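Bacterial leucyl aminopeptidase (Legionella pneumophila, PDB 6ESL) probably cleaves amino-terminal residues, leucine among them, from peptides with a pair of zinc ions as a secreted metallo-aminopeptidase of family M28. Local coordinates at residues L213-S225 / Y360-N372. Residues are numbered along the deposited sequence; the frame is centred on the assembly and turned at random.
Sequences LDGRMPGAGDDGS and YIHTSSDKMDLLN. With ZN (zinc ion), chain E; ZN (zinc ion), chain F.
Asp222 and His362 meet beside the zinc pair. The carboxylate of Asp222 bridges the two ions, as in other M28 aminopeptidases: Asp222 OD1 binds one zinc at 2.0 Å and Asp222 OD2 the other at 2.5 Å. His209 and Asp284 complete the protein ligands of the first, and Glu257 that of the second. His362 turns its ring edge to the second zinc. His362 NE2 is 3.2 Å from that ion, longer than the metal bonds here, while ND1 is hydrogen-bonded to Asp65 of the second subunit. The Asp222 peptide bond to Asp223 is cis. In the second shell, Asp366 grips the first turn of helix 220-239. Asp366 OD1 accepts from Gly221 N at 2.8 Å, on the syn side but 26° out of the carboxylate plane. Asp366 OD2 accepts from Asp222 N on the syn lone pair at 3.1 Å, in a nearly straight bond (170°). Asp366 CG stands anti to the backbone N (chi1 180°), which carries both oxygens to the helix start. Asp366 O adds a third bond, from Ala220 N at 3.0 Å. Together they fix the backbone from Ala220 to Asp222 that carries the bridging carboxylate. Further out, Ser364 OG donates to Arg216 O at 2.7 Å, in the carbonyl plane. The Pro218 ring lies against the carbonyl oxygens of Ser364 and Asp366. Leu371 CD1 lies against Ala220 CB, 3.8 Å away, beside helix 130-142.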
loop_
_atom_site.group_PDB
_atom_site.type_symbol
_atom_site.label_atom_id
_atom_site.label_comp_id
_atom_site.label_asym_id
_atom_site.label_seq_id
_atom_site.Cartn_x
_atom_site.Cartn_y
_atom_site.Cartn_z
ATOM N N LEU B 213 -19.823 23.482 -4.947
ATOM C CA LEU B 213 -19.517 24.724 -5.662
ATOM C C LEU B 213 -20.727 25.708 -5.543
ATOM O O LEU B 213 -21.804 25.360 -5.034
ATOM C CB LEU B 213 -19.198 24.443 -7.137
ATOM C CG LEU B 213 -18.069 23.553 -7.582
ATOM C CD1 LEU B 213 -17.713 23.801 -9.002
ATOM C CD2 LEU B 213 -16.967 23.854 -6.629
ATOM N N ASP B 214 -20.513 26.908 -6.056
ATOM C CA ASP B 214 -21.568 27.858 -6.288
ATOM C C ASP B 214 -22.467 27.532 -7.465
ATOM O O ASP B 214 -22.247 26.578 -8.203
ATOM C CB ASP B 214 -21.031 29.279 -6.472
ATOM C CG ASP B 214 -20.220 29.763 -5.300
ATOM O OD1 ASP B 214 -20.766 29.786 -4.180
ATOM O OD2 ASP B 214 -19.012 30.069 -5.533
ATOM N N GLY B 215 -23.550 28.333 -7.617
ATOM C CA GLY B 215 -24.585 27.976 -8.603
ATOM C C GLY B 215 -25.514 26.912 -8.054
ATOM O O GLY B 215 -25.543 26.595 -6.878
ATOM N N ARG B 216 -26.290 26.336 -8.964
ATOM C CA ARG B 216 -27.192 25.278 -8.573
ATOM C C ARG B 216 -26.427 23.974 -8.528
ATOM O O ARG B 216 -26.151 23.363 -9.561
ATOM C CB ARG B 216 -28.288 25.085 -9.619
ATOM C CG ARG B 216 -29.285 23.990 -9.276
ATOM C CD ARG B 216 -30.012 24.293 -7.977
ATOM N NE ARG B 216 -30.960 23.241 -7.622
ATOM C CZ ARG B 216 -30.660 22.187 -6.872
ATOM N NH1 ARG B 216 -29.433 22.039 -6.393
ATOM N NH2 ARG B 216 -31.587 21.277 -6.600
ATOM N N MET B 217 -26.086 23.551 -7.320
ATOM C CA MET B 217 -25.303 22.299 -7.121
ATOM C C MET B 217 -25.954 21.422 -6.092
ATOM O O MET B 217 -25.752 21.551 -4.906
ATOM C CB MET B 217 -23.905 22.730 -6.667
ATOM C CG MET B 217 -23.175 23.545 -7.675
ATOM S SD MET B 217 -22.570 22.555 -9.040
ATOM C CE MET B 217 -22.098 23.816 -10.237
ATOM N N PRO B 218 -26.815 20.517 -6.549
ATOM C CA PRO B 218 -27.357 19.511 -5.613
ATOM C C PRO B 218 -26.290 18.662 -4.896
ATOM O O PRO B 218 -26.519 18.172 -3.800
ATOM C CB PRO B 218 -28.220 18.594 -6.502
ATOM C CG PRO B 218 -28.242 19.230 -7.815
ATOM C CD PRO B 218 -27.157 20.263 -7.946
ATOM N N GLY B 219 -25.155 18.488 -5.518
ATOM C CA GLY B 219 -24.060 17.773 -4.879
ATOM C C GLY B 219 -24.392 16.444 -4.305
ATOM O O GLY B 219 -24.017 16.136 -3.196
ATOM N N ALA B 220 -25.143 15.646 -5.056
ATOM C CA ALA B 220 -25.588 14.401 -4.518
ATOM C C ALA B 220 -24.414 13.441 -4.242
ATOM O O ALA B 220 -24.272 12.883 -3.157
ATOM C CB ALA B 220 -26.636 13.804 -5.456
ATOM N N GLY B 221 -23.701 13.132 -5.307
ATOM C CA GLY B 221 -22.511 12.292 -5.239
ATOM C C GLY B 221 -21.414 12.976 -4.462
ATOM O O GLY B 221 -20.912 12.417 -3.457
ATOM N N ASP B 222 -21.100 14.174 -4.906
ATOM C CA ASP B 222 -20.077 14.921 -4.209
ATOM C C ASP B 222 -20.561 16.102 -3.453
ATOM O O ASP B 222 -20.778 17.160 -4.037
ATOM C CB ASP B 222 -19.128 15.353 -5.345
ATOM C CG ASP B 222 -17.856 16.002 -4.877
ATOM O OD1 ASP B 222 -17.465 15.866 -3.692
ATOM O OD2 ASP B 222 -17.237 16.664 -5.726
ATOM N N ASP B 223 -20.564 16.029 -2.096
ATOM C CA ASP B 223 -20.368 14.847 -1.251
ATOM C C ASP B 223 -21.545 14.716 -0.305
ATOM O O ASP B 223 -21.395 14.345 0.863
ATOM C CB ASP B 223 -19.078 14.927 -0.473
ATOM C CG ASP B 223 -18.777 13.679 0.280
ATOM O OD1 ASP B 223 -19.219 12.584 -0.098
ATOM O OD2 ASP B 223 -17.989 13.789 1.266
ATOM N N GLY B 224 -22.734 14.913 -0.877
ATOM C CA GLY B 224 -23.958 14.551 -0.204
ATOM C C GLY B 224 -23.944 13.092 0.249
ATOM O O GLY B 224 -24.315 12.771 1.356
ATOM N N SER B 225 -23.511 12.222 -0.677
ATOM C CA SER B 225 -23.508 10.775 -0.445
ATOM C C SER B 225 -22.635 10.446 0.752
ATOM O O SER B 225 -23.074 9.755 1.669
ATOM C CB SER B 225 -23.055 10.057 -1.708
ATOM O OG SER B 225 -21.700 10.400 -2.077
ATOM N N TYR B 360 -20.891 13.590 -13.599
ATOM C CA TYR B 360 -21.768 14.681 -13.239
ATOM C C TYR B 360 -21.318 15.519 -12.078
ATOM O O TYR B 360 -21.883 16.506 -11.772
ATOM C CB TYR B 360 -23.172 14.177 -13.006
ATOM C CG TYR B 360 -23.645 13.289 -14.096
ATOM C CD1 TYR B 360 -23.870 13.779 -15.350
ATOM C CD2 TYR B 360 -23.833 11.951 -13.873
ATOM C CE1 TYR B 360 -24.306 12.966 -16.354
ATOM C CE2 TYR B 360 -24.262 11.121 -14.865
ATOM C CZ TYR B 360 -24.503 11.635 -16.105
ATOM O OH TYR B 360 -24.925 10.827 -17.081
ATOM N N ILE B 361 -20.200 15.172 -11.519
ATOM C CA ILE B 361 -19.619 15.882 -10.412
ATOM C C ILE B 361 -19.343 17.359 -10.798
ATOM O O ILE B 361 -18.985 17.656 -11.913
ATOM C CB ILE B 361 -18.322 15.143 -10.058
ATOM C CG1 ILE B 361 -17.352 15.142 -11.211
ATOM C CG2 ILE B 361 -18.511 13.758 -9.500
ATOM C CD1 ILE B 361 -16.028 14.605 -10.735
ATOM N N HIS B 362 -19.562 18.244 -9.842
ATOM C CA HIS B 362 -19.378 19.694 -9.991
ATOM C C HIS B 362 -20.291 20.335 -11.022
ATOM O O HIS B 362 -19.929 21.270 -11.648
ATOM C CB HIS B 362 -17.907 20.122 -10.241
ATOM C CG HIS B 362 -16.952 19.644 -9.217
ATOM N ND1 HIS B 362 -15.618 19.493 -9.469
ATOM C CD2 HIS B 362 -17.130 19.298 -7.935
ATOM C CE1 HIS B 362 -15.016 19.073 -8.387
ATOM N NE2 HIS B 362 -15.913 18.945 -7.440
ATOM N N THR B 363 -21.473 19.777 -11.204
ATOM C CA THR B 363 -22.477 20.288 -12.128
ATOM C C THR B 363 -23.844 20.174 -11.505
ATOM O O THR B 363 -23.997 19.559 -10.499
ATOM C CB THR B 363 -22.569 19.528 -13.471
ATOM O OG1 THR B 363 -23.231 18.280 -13.301
ATOM C CG2 THR B 363 -21.226 19.311 -14.113
ATOM N N SER B 364 -24.813 20.850 -12.093
ATOM C CA SER B 364 -26.207 20.732 -11.653
ATOM C C SER B 364 -26.782 19.393 -11.905
ATOM O O SER B 364 -27.803 19.122 -11.376
ATOM C CB SER B 364 -27.112 21.752 -12.436
ATOM O OG SER B 364 -26.524 23.008 -12.195
ATOM N N SER B 365 -26.135 18.548 -12.673
ATOM C CA SER B 365 -26.675 17.203 -12.900
ATOM C C SER B 365 -26.201 16.200 -11.861
ATOM O O SER B 365 -26.439 15.029 -12.038
ATOM C CB SER B 365 -26.228 16.730 -14.260
ATOM O OG SER B 365 -26.844 17.463 -15.248
ATOM N N ASP B 366 -25.473 16.633 -10.837
ATOM C CA ASP B 366 -24.986 15.727 -9.826
ATOM C C ASP B 366 -26.156 15.505 -8.903
ATOM O O ASP B 366 -26.224 15.992 -7.831
ATOM C CB ASP B 366 -23.733 16.242 -9.095
ATOM C CG ASP B 366 -23.216 15.283 -8.022
ATOM O OD1 ASP B 366 -23.684 14.160 -7.891
ATOM O OD2 ASP B 366 -22.361 15.669 -7.274
ATOM N N LYS B 367 -27.047 14.662 -9.394
ATOM C CA LYS B 367 -28.295 14.340 -8.745
ATOM C C LYS B 367 -28.420 12.948 -8.162
ATOM O O LYS B 367 -27.887 12.011 -8.661
ATOM C CB LYS B 367 -29.446 14.553 -9.720
ATOM C CG LYS B 367 -29.680 15.987 -10.112
ATOM C CD LYS B 367 -30.785 16.125 -11.119
ATOM C CE LYS B 367 -30.646 17.408 -11.887
ATOM N NZ LYS B 367 -31.627 17.578 -12.981
ATOM N N MET B 368 -29.303 12.858 -7.193
ATOM C CA MET B 368 -29.580 11.691 -6.405
ATOM C C MET B 368 -29.980 10.459 -7.229
ATOM O O MET B 368 -29.581 9.354 -6.959
ATOM C CB MET B 368 -30.777 12.066 -5.592
ATOM C CG MET B 368 -30.512 13.091 -4.595
ATOM S SD MET B 368 -32.015 13.507 -3.763
ATOM C CE MET B 368 -32.122 12.021 -2.865
ATOM N N ASP B 369 -30.743 10.685 -8.273
ATOM C CA ASP B 369 -31.235 9.644 -9.149
ATOM C C ASP B 369 -30.197 8.882 -9.936
ATOM O O ASP B 369 -30.502 7.848 -10.442
ATOM C CB ASP B 369 -32.355 10.156 -10.028
ATOM C CG ASP B 369 -33.610 10.400 -9.250
ATOM O OD1 ASP B 369 -33.721 9.930 -8.121
ATOM O OD2 ASP B 369 -34.499 11.073 -9.755
ATOM N N LEU B 370 -29.023 9.460 -10.137
ATOM C CA LEU B 370 -27.927 8.778 -10.770
ATOM C C LEU B 370 -27.135 7.874 -9.777
ATOM O O LEU B 370 -26.313 7.137 -10.189
ATOM C CB LEU B 370 -27.053 9.792 -11.480
ATOM C CG LEU B 370 -27.805 10.667 -12.474
ATOM C CD1 LEU B 370 -27.129 11.968 -12.783
ATOM C CD2 LEU B 370 -28.192 9.971 -13.752
ATOM N N LEU B 371 -27.398 7.976 -8.484
ATOM C CA LEU B 371 -26.734 7.206 -7.440
ATOM C C LEU B 371 -27.352 5.849 -7.109
ATOM O O LEU B 371 -28.441 5.593 -7.482
ATOM C CB LEU B 371 -26.564 8.011 -6.169
ATOM C CG LEU B 371 -26.032 9.435 -6.298
ATOM C CD1 LEU B 371 -25.914 10.078 -4.943
ATOM C CD2 LEU B 371 -24.730 9.471 -7.041
ATOM N N ASN B 372 -26.632 5.018 -6.381
ATOM C CA ASN B 372 -27.026 3.669 -6.026
ATOM C C ASN B 372 -27.023 3.561 -4.491
ATOM O O ASN B 372 -25.986 3.700 -3.788
ATOM C CB ASN B 372 -26.012 2.741 -6.619
ATOM C CG ASN B 372 -26.323 1.282 -6.390
ATOM O OD1 ASN B 372 -26.170 0.752 -5.274
ATOM N ND2 ASN B 372 -26.678 0.595 -7.499
HETATM ZN ZN ZN E . -15.141 17.490 -4.676
HETATM ZN ZN ZN F . -15.724 15.646 -2.816
HETATM O O HOH W 1 -23.399 19.573 -7.694
HETATM O O HOH W 2 -21.095 17.970 -7.361
HETATM O O HOH W 3 -14.905 14.555 -4.527
#